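Aerotolerance-related membrane protein (Bacteroides fragilis, PDB 4JDU) is of incompletely defined function but, as a membrane protein related to aerotolerance, carries a von Willebrand factor type A domain that binds calcium. Local coordinates at residues R100-Q105 / R110-I115; I190-D193 / S197-K200. The protein carries 6 engineered substitutions. One frame throughout, in Å; residues are numbered along the deposited sequence.

Contact 1. Residues R100-Q105 / R110-I115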
ATOM      1  N   ARG A 100     -12.652   0.201   8.365  1.00 17.32           N
ATOM      2  CA  ARG A 100     -13.253  -0.183   9.628  1.00 19.10           C
ATOM      3  C   ARG A 100     -12.270  -0.129  10.786  1.00 18.11           C
ATOM      4  O   ARG A 100     -12.589  -0.559  11.900  1.00 24.13           O
ATOM      5  CB  ARG A 100     -13.860  -1.578   9.490  1.00 21.71           C
ATOM      6  CG  ARG A 100     -15.084  -1.560   8.582  1.00 20.22           C
ATOM      7  CD  ARG A 100     -15.780  -2.899   8.521  1.00 21.61           C
ATOM      8  NE  ARG A 100     -16.118  -3.427   9.834  1.00 18.84           N
ATOM      9  CZ  ARG A 100     -16.515  -4.681  10.027  1.00 23.47           C
ATOM     10  NH1 ARG A 100     -16.829  -5.126  11.242  1.00 20.10           N
ATOM     11  NH2 ARG A 100     -16.600  -5.488   8.978  1.00 23.40           N
ATOM     12  N   SER A 101     -11.100   0.450  10.541  1.00 16.70           N
ATOM     13  CA  SER A 101     -10.009   0.399  11.510  1.00 19.22           C
ATOM     14  C   SER A 101      -9.665   1.727  12.179  1.00 20.40           C
ATOM     15  O   SER A 101      -8.708   1.795  12.959  1.00 25.80           O
ATOM     16  CB  SER A 101      -8.747  -0.162  10.848  1.00 20.94           C
ATOM     17  OG  SER A 101      -8.932  -1.520  10.497  1.00 20.77           O
ATOM     18  N   PHE A 102     -10.428   2.771  11.878  1.00 18.52           N
ATOM     19  CA  PHE A 102     -10.199   4.078  12.487  1.00 23.72           C
ATOM     20  C   PHE A 102     -10.829   4.174  13.868  1.00 23.56           C
ATOM     21  O   PHE A 102     -11.725   3.393  14.212  1.00 25.31           O
ATOM     22  CB  PHE A 102     -10.715   5.197  11.569  1.00 21.52           C
ATOM     23  CG  PHE A 102      -9.958   5.302  10.272  1.00 20.76           C
ATOM     24  CD1 PHE A 102      -8.761   6.012  10.209  1.00 18.40           C
ATOM     25  CD2 PHE A 102     -10.423   4.675   9.119  1.00 22.56           C
ATOM     26  CE1 PHE A 102      -8.048   6.117   9.017  1.00 17.60           C
ATOM     27  CE2 PHE A 102      -9.707   4.763   7.918  1.00 19.05           C
ATOM     28  CZ  PHE A 102      -8.516   5.483   7.866  1.00 15.84           C
ATOM     29  N   THR A 103     -10.363   5.126  14.670  1.00 25.54           N
ATOM     30  CA  THR A 103     -10.957   5.330  15.989  1.00 27.99           C
ATOM     31  C   THR A 103     -12.263   6.109  15.868  1.00 29.28           C
ATOM     32  O   THR A 103     -12.444   6.891  14.941  1.00 29.23           O
ATOM     33  CB  THR A 103     -10.027   6.095  16.956  1.00 28.59           C
ATOM     34  OG1 THR A 103     -10.128   7.504  16.718  1.00 33.74           O
ATOM     35  CG2 THR A 103      -8.599   5.663  16.775  1.00 30.47           C
ATOM     36  N   PRO A 104     -13.183   5.901  16.813  1.00 32.97           N
ATOM     37  CA  PRO A 104     -14.427   6.682  16.779  1.00 37.44           C
ATOM     38  C   PRO A 104     -14.249   8.178  17.079  1.00 43.92           C
ATOM     39  O   PRO A 104     -15.241   8.901  17.045  1.00 50.14           O
ATOM     40  CB  PRO A 104     -15.284   6.018  17.863  1.00 42.66           C
ATOM     41  CG  PRO A 104     -14.321   5.281  18.735  1.00 42.14           C
ATOM     42  CD  PRO A 104     -13.222   4.834  17.828  1.00 38.88           C
ATOM     43  N   GLN A 105     -13.021   8.630  17.340  1.00 53.80           N
ATOM     44  CA  GLN A 105     -12.764  10.009  17.781  1.00 55.38           C
ATOM     45  C   GLN A 105     -13.458  11.073  16.926  1.00 54.62           C
ATOM     46  O   GLN A 105     -13.300  11.107  15.706  1.00 47.54           O
ATOM     47  CB  GLN A 105     -11.256  10.283  17.878  1.00 55.65           C
ATOM     48  CG  GLN A 105     -10.882  11.193  19.047  1.00 63.52           C
ATOM     49  CD  GLN A 105      -9.464  10.970  19.545  1.00 65.58           C
ATOM     50  OE1 GLN A 105      -8.494  11.163  18.810  1.00 63.24           O
ATOM     51  NE2 GLN A 105      -9.338  10.564  20.805  1.00 65.92           N
ATOM     52  N   ARG A 110      -9.853  11.159   8.246  1.00 23.47           N
ATOM     53  CA  ARG A 110      -9.439   9.773   8.081  1.00 21.48           C
ATOM     54  C   ARG A 110      -8.956   9.567   6.647  1.00 23.11           C
ATOM     55  O   ARG A 110      -9.654   9.910   5.690  1.00 21.23           O
ATOM     56  CB  ARG A 110     -10.594   8.809   8.367  1.00 20.99           C
ATOM     57  CG  ARG A 110     -11.277   8.943   9.728  1.00 23.16           C
ATOM     58  CD  ARG A 110     -12.529   8.045   9.732  1.00 31.49           C
ATOM     59  NE  ARG A 110     -13.371   7.985  10.938  1.00 47.65           N
ATOM     60  CZ  ARG A 110     -12.979   8.062  12.213  1.00 52.92           C
ATOM     61  NH1 ARG A 110     -11.707   8.239  12.557  1.00 54.81           N
ATOM     62  NH2 ARG A 110     -13.897   7.968  13.170  1.00 47.60           N
ATOM     63  N   ALA A 111      -7.762   9.007   6.500  1.00 17.76           N
ATOM     64  CA  ALA A 111      -7.204   8.738   5.175  1.00 17.58           C
ATOM     65  C   ALA A 111      -6.602   7.350   5.116  1.00 16.03           C
ATOM     66  O   ALA A 111      -5.962   6.899   6.067  1.00 17.00           O
ATOM     67  CB  ALA A 111      -6.147   9.777   4.820  1.00 20.14           C
ATOM     68  N   ILE A 112      -6.815   6.679   3.990  1.00 14.96           N
ATOM     69  CA  ILE A 112      -6.200   5.388   3.716  1.00 13.18           C
ATOM     70  C   ILE A 112      -5.149   5.601   2.650  1.00 13.44           C
ATOM     71  O   ILE A 112      -5.386   6.325   1.683  1.00 14.73           O
ATOM     72  CB  ILE A 112      -7.245   4.370   3.226  1.00 13.47           C
ATOM     73  CG1 ILE A 112      -8.298   4.130   4.317  1.00 16.54           C
ATOM     74  CG2 ILE A 112      -6.576   3.062   2.785  1.00 15.15           C
ATOM     75  CD1 ILE A 112      -9.480   3.302   3.859  1.00 16.46           C
ATOM     76  N   VAL A 113      -3.976   5.009   2.849  1.00 13.19           N
ATOM     77  CA  VAL A 113      -2.916   5.073   1.842  1.00 12.40           C
ATOM     78  C   VAL A 113      -2.555   3.658   1.424  1.00 13.07           C
ATOM     79  O   VAL A 113      -1.934   2.916   2.191  1.00 14.50           O
ATOM     80  CB  VAL A 113      -1.666   5.804   2.375  1.00 13.86           C
ATOM     81  CG1 VAL A 113      -0.585   5.879   1.289  1.00 16.19           C
ATOM     82  CG2 VAL A 113      -2.023   7.205   2.865  1.00 15.87           C
ATOM     83  N   VAL A 114      -3.002   3.273   0.232  1.00 13.49           N
ATOM     84  CA  VAL A 114      -2.702   1.956  -0.322  1.00 13.56           C
ATOM     85  C   VAL A 114      -1.385   2.023  -1.083  1.00 12.40           C
ATOM     86  O   VAL A 114      -1.220   2.884  -1.946  1.00 14.36           O
ATOM     87  CB  VAL A 114      -3.819   1.477  -1.273  1.00 13.46           C
ATOM     88  CG1 VAL A 114      -3.542   0.066  -1.748  1.00 16.04           C
ATOM     89  CG2 VAL A 114      -5.181   1.531  -0.576  1.00 13.98           C
ATOM     90  N   ILE A 115      -0.446   1.135  -0.743  1.00 11.91           N
ATOM     91  CA  ILE A 115       0.862   1.075  -1.401  1.00 12.51           C
ATOM     92  C   ILE A 115       1.008  -0.281  -2.089  1.00 12.76           C
ATOM     93  O   ILE A 115       1.037  -1.325  -1.440  1.00 13.85           O
ATOM     94  CB  ILE A 115       2.004   1.333  -0.402  1.00 14.05           C
ATOM     95  CG1 ILE A 115       1.690   2.604   0.397  1.00 18.03           C
ATOM     96  CG2 ILE A 115       3.330   1.467  -1.120  1.00 17.54           C
ATOM     97  CD1 ILE A 115       2.744   2.992   1.394  1.00 19.08           C
TER

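Contact 2. Residues I190-D193 / S197-K200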
ATOM      1  N   ILE A 190      -0.028   8.593  -6.878  1.00 17.91           N
ATOM      2  CA  ILE A 190       1.351   8.963  -7.167  1.00 17.97           C
ATOM      3  C   ILE A 190       2.104   7.725  -7.599  1.00 17.99           C
ATOM      4  O   ILE A 190       2.078   6.708  -6.897  1.00 16.69           O
ATOM      5  CB  ILE A 190       2.057   9.504  -5.918  1.00 21.96           C
ATOM      6  CG1 ILE A 190       1.357  10.758  -5.399  1.00 29.12           C
ATOM      7  CG2 ILE A 190       3.522   9.791  -6.209  1.00 26.01           C
ATOM      8  CD1 ILE A 190       1.742  11.098  -3.987  1.00 37.40           C
ATOM      9  N   ARG A 191       2.781   7.793  -8.746  1.00 21.18           N
ATOM     10  CA  ARG A 191       3.718   6.738  -9.114  1.00 21.35           C
ATOM     11  C   ARG A 191       5.031   6.997  -8.387  1.00 21.33           C
ATOM     12  O   ARG A 191       5.688   8.020  -8.607  1.00 26.72           O
ATOM     13  CB  ARG A 191       3.976   6.671 -10.622  1.00 27.84           C
ATOM     14  CG  ARG A 191       4.861   5.474 -10.972  1.00 26.91           C
ATOM     15  CD  ARG A 191       5.539   5.597 -12.324  1.00 35.74           C
ATOM     16  NE  ARG A 191       4.610   5.429 -13.433  1.00 38.44           N
ATOM     17  CZ  ARG A 191       4.986   5.345 -14.706  1.00 44.23           C
ATOM     18  NH1 ARG A 191       6.274   5.405 -15.022  1.00 40.39           N
ATOM     19  NH2 ARG A 191       4.080   5.192 -15.662  1.00 44.24           N
ATOM     20  N   VAL A 192       5.398   6.081  -7.506  1.00 23.91           N
ATOM     21  CA  VAL A 192       6.547   6.305  -6.640  1.00 25.73           C
ATOM     22  C   VAL A 192       7.859   6.192  -7.392  1.00 34.36           C
ATOM     23  O   VAL A 192       8.150   5.159  -7.995  1.00 33.14           O
ATOM     24  CB  VAL A 192       6.566   5.312  -5.476  1.00 28.47           C
ATOM     25  CG1 VAL A 192       7.769   5.592  -4.588  1.00 32.45           C
ATOM     26  CG2 VAL A 192       5.274   5.416  -4.682  1.00 24.40           C
ATOM     27  N   ASP A 193       8.650   7.257  -7.359  1.00 30.67           N
ATOM     28  CA  ASP A 193      10.018   7.177  -7.857  1.00 38.19           C
ATOM     29  C   ASP A 193      10.995   7.694  -6.798  1.00 43.17           C
ATOM     30  O   ASP A 193      11.704   6.903  -6.172  1.00 49.91           O
ATOM     31  CB  ASP A 193      10.153   7.873  -9.216  1.00 34.70           C
ATOM     32  CG  ASP A 193       9.599   7.026 -10.353  1.00 41.04           C
ATOM     33  OD1 ASP A 193       9.595   5.779 -10.221  1.00 51.52           O
ATOM     34  OD2 ASP A 193       9.174   7.599 -11.377  1.00 49.65           O
ATOM     35  N   SER A 197      10.074  12.424  -2.234  1.00 49.39           N
ATOM     36  CA  SER A 197       9.159  13.307  -2.951  1.00 42.19           C
ATOM     37  C   SER A 197       7.722  12.787  -2.914  1.00 37.14           C
ATOM     38  O   SER A 197       6.777  13.556  -2.718  1.00 38.45           O
ATOM     39  CB  SER A 197       9.620  13.495  -4.397  1.00 45.26           C
ATOM     40  OG  SER A 197      10.838  14.218  -4.443  1.00 48.57           O
ATOM     41  N   ALA A 198       7.557  11.481  -3.099  1.00 35.17           N
ATOM     42  CA  ALA A 198       6.237  10.872  -2.988  1.00 33.49           C
ATOM     43  C   ALA A 198       5.662  11.104  -1.592  1.00 35.13           C
ATOM     44  O   ALA A 198       4.476  11.402  -1.439  1.00 33.69           O
ATOM     45  CB  ALA A 198       6.311   9.380  -3.303  1.00 33.67           C
ATOM     46  N   GLN A 199       6.520  10.971  -0.583  1.00 43.27           N
ATOM     47  CA  GLN A 199       6.151  11.203   0.813  1.00 44.99           C
ATOM     48  C   GLN A 199       5.575  12.600   1.032  1.00 43.07           C
ATOM     49  O   GLN A 199       4.551  12.762   1.698  1.00 41.46           O
ATOM     50  CB  GLN A 199       7.372  10.995   1.721  1.00 50.32           C
ATOM     51  CG  GLN A 199       7.114  11.275   3.197  1.00 56.69           C
ATOM     52  CD  GLN A 199       7.694  12.595   3.668  1.00 60.32           C
ATOM     53  OE1 GLN A 199       8.579  13.162   3.027  1.00 62.29           O
ATOM     54  NE2 GLN A 199       7.194  13.093   4.794  1.00 62.04           N
ATOM     55  N   LYS A 200       6.238  13.611   0.479  1.00 39.78           N
ATOM     56  CA  LYS A 200       5.789  14.987   0.661  1.00 40.08           C
ATOM     57  C   LYS A 200       4.420  15.201   0.030  1.00 39.54           C
ATOM     58  O   LYS A 200       3.547  15.846   0.615  1.00 41.57           O
ATOM     59  CB  LYS A 200       6.806  15.976   0.080  1.00 42.62           C
TER

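Contact 1. Residues R100-Q105 / R110-I115
In the alpha-beta connection between helix 91-99 and strand 109-116 of the von Willebrand factor type A domain, Phe102 and Arg110 pack side by side. The contact joins a CH-pi interaction to a polar tie. Arg110 CB stands over the centre of the Phe102 ring, 3.7 Å from its centroid and 10° off the ring normal. From CG to NE the arginine chain is extended. It runs back along the aromatic side chain in the opposite sense, with Arg110 CD 3.8 Å from Phe102 CG. Phe102 CG lies anti to its own carbonyl carbon (chi1 -65°), which sends the ring forward along the strand while the arginine heads back toward the loop. The far edge of the ring meets the strand. Phe102 CZ is 3.4 Å from Ala111 O, near the ring plane, and 3.8 Å from Ile112 CG1.

The guanidinium group lies with one face over Phe102 CB, with Arg110 NH1 3.3 Å from that carbon. Its edge is turned to the carbonyl of Thr103. Both terminal nitrogens come close to this one oxygen, but their N-H bonds are not aimed at it and both hydrogen bonds are weak. Arg110 NH1 is 2.8 Å from Thr103 O. The approach of NH2 to the same oxygen is shorter still, and its exact length is doubtful. The loop has its own brace: Thr103 OG1 accepts from Gln105 N at 3.2 Å, an ST turn. The same hydroxyl is hydrogen-bonded to Glu10 OE2, and the other oxygen of Glu10 makes a long, weak ion pair with Arg110 NH1.

Strand 109-116 lies between strands 9-16 and 138-143. Phe102 touches Glu10 and Met12 of strand 9-16, and Ile137 just before strand 138-143, while Ile112 reaches Ala98 of helix 91-99.

Contact 2. Residues I190-D193 / S197-K200
The backbone of Ile190, whose side chain packs on Ala198, is hydrogen-bonded to both Val141 and Gly143. These bonds fix the strand in the sheet. None crosses to the helix, so the contact with 197-200 is apolar packing, with 127 Å² buried in all.

Ala198 CB is the meeting point. Ile190 CG2 reaches it at 4.0 Å, and Val192 CG1 comes to 4.3 Å from the same methyl. With Ile190 CG1 anti to its carbonyl carbon (chi1 -61°), CG2 is left anti to the backbone N and faces Ala198 CB. The end methyl of the longer branch, Ile190 CD1, lies 3.7 Å from Ala198 O. The small alanine side chain is consistent with the close backbones: the CA atoms of Val192 and Ala198 are 5.9 Å apart.

The chain turns sharply from strand to helix here, and Asn194 OD1 accepts from Ser197 N at the start of the helix. Arg191 points away from the helix and forms a salt bridge with Glu175. Ile190 and Val192 both also touch Leu142 of the adjoining strand 138-143, while Leu37 of helix 37-43 packs on both Val192 and Ala198.

Overall arrangement
Contacts 1 and 2 follow one another along the chain and reach the same mixed sheet. Contact 1 joins a loop to strand 109-116. Contact 2 packs the last helix on strand 189-191, an outermost strand. Strand 138-143 lies between these two and runs parallel to both. The contact centres are 20 Å apart, and the nearest atoms are about 6 Å apart without touching. Calcium is held here by Ser18, Ser20 and Thr89. Asp117, just beyond strand 109-116, also binds calcium in a structure of this protein, though not in this chain. Contact 1 lies away from this site, whereas the side chain of Val192 in contact 2 is about 10 Å from that of Asp117.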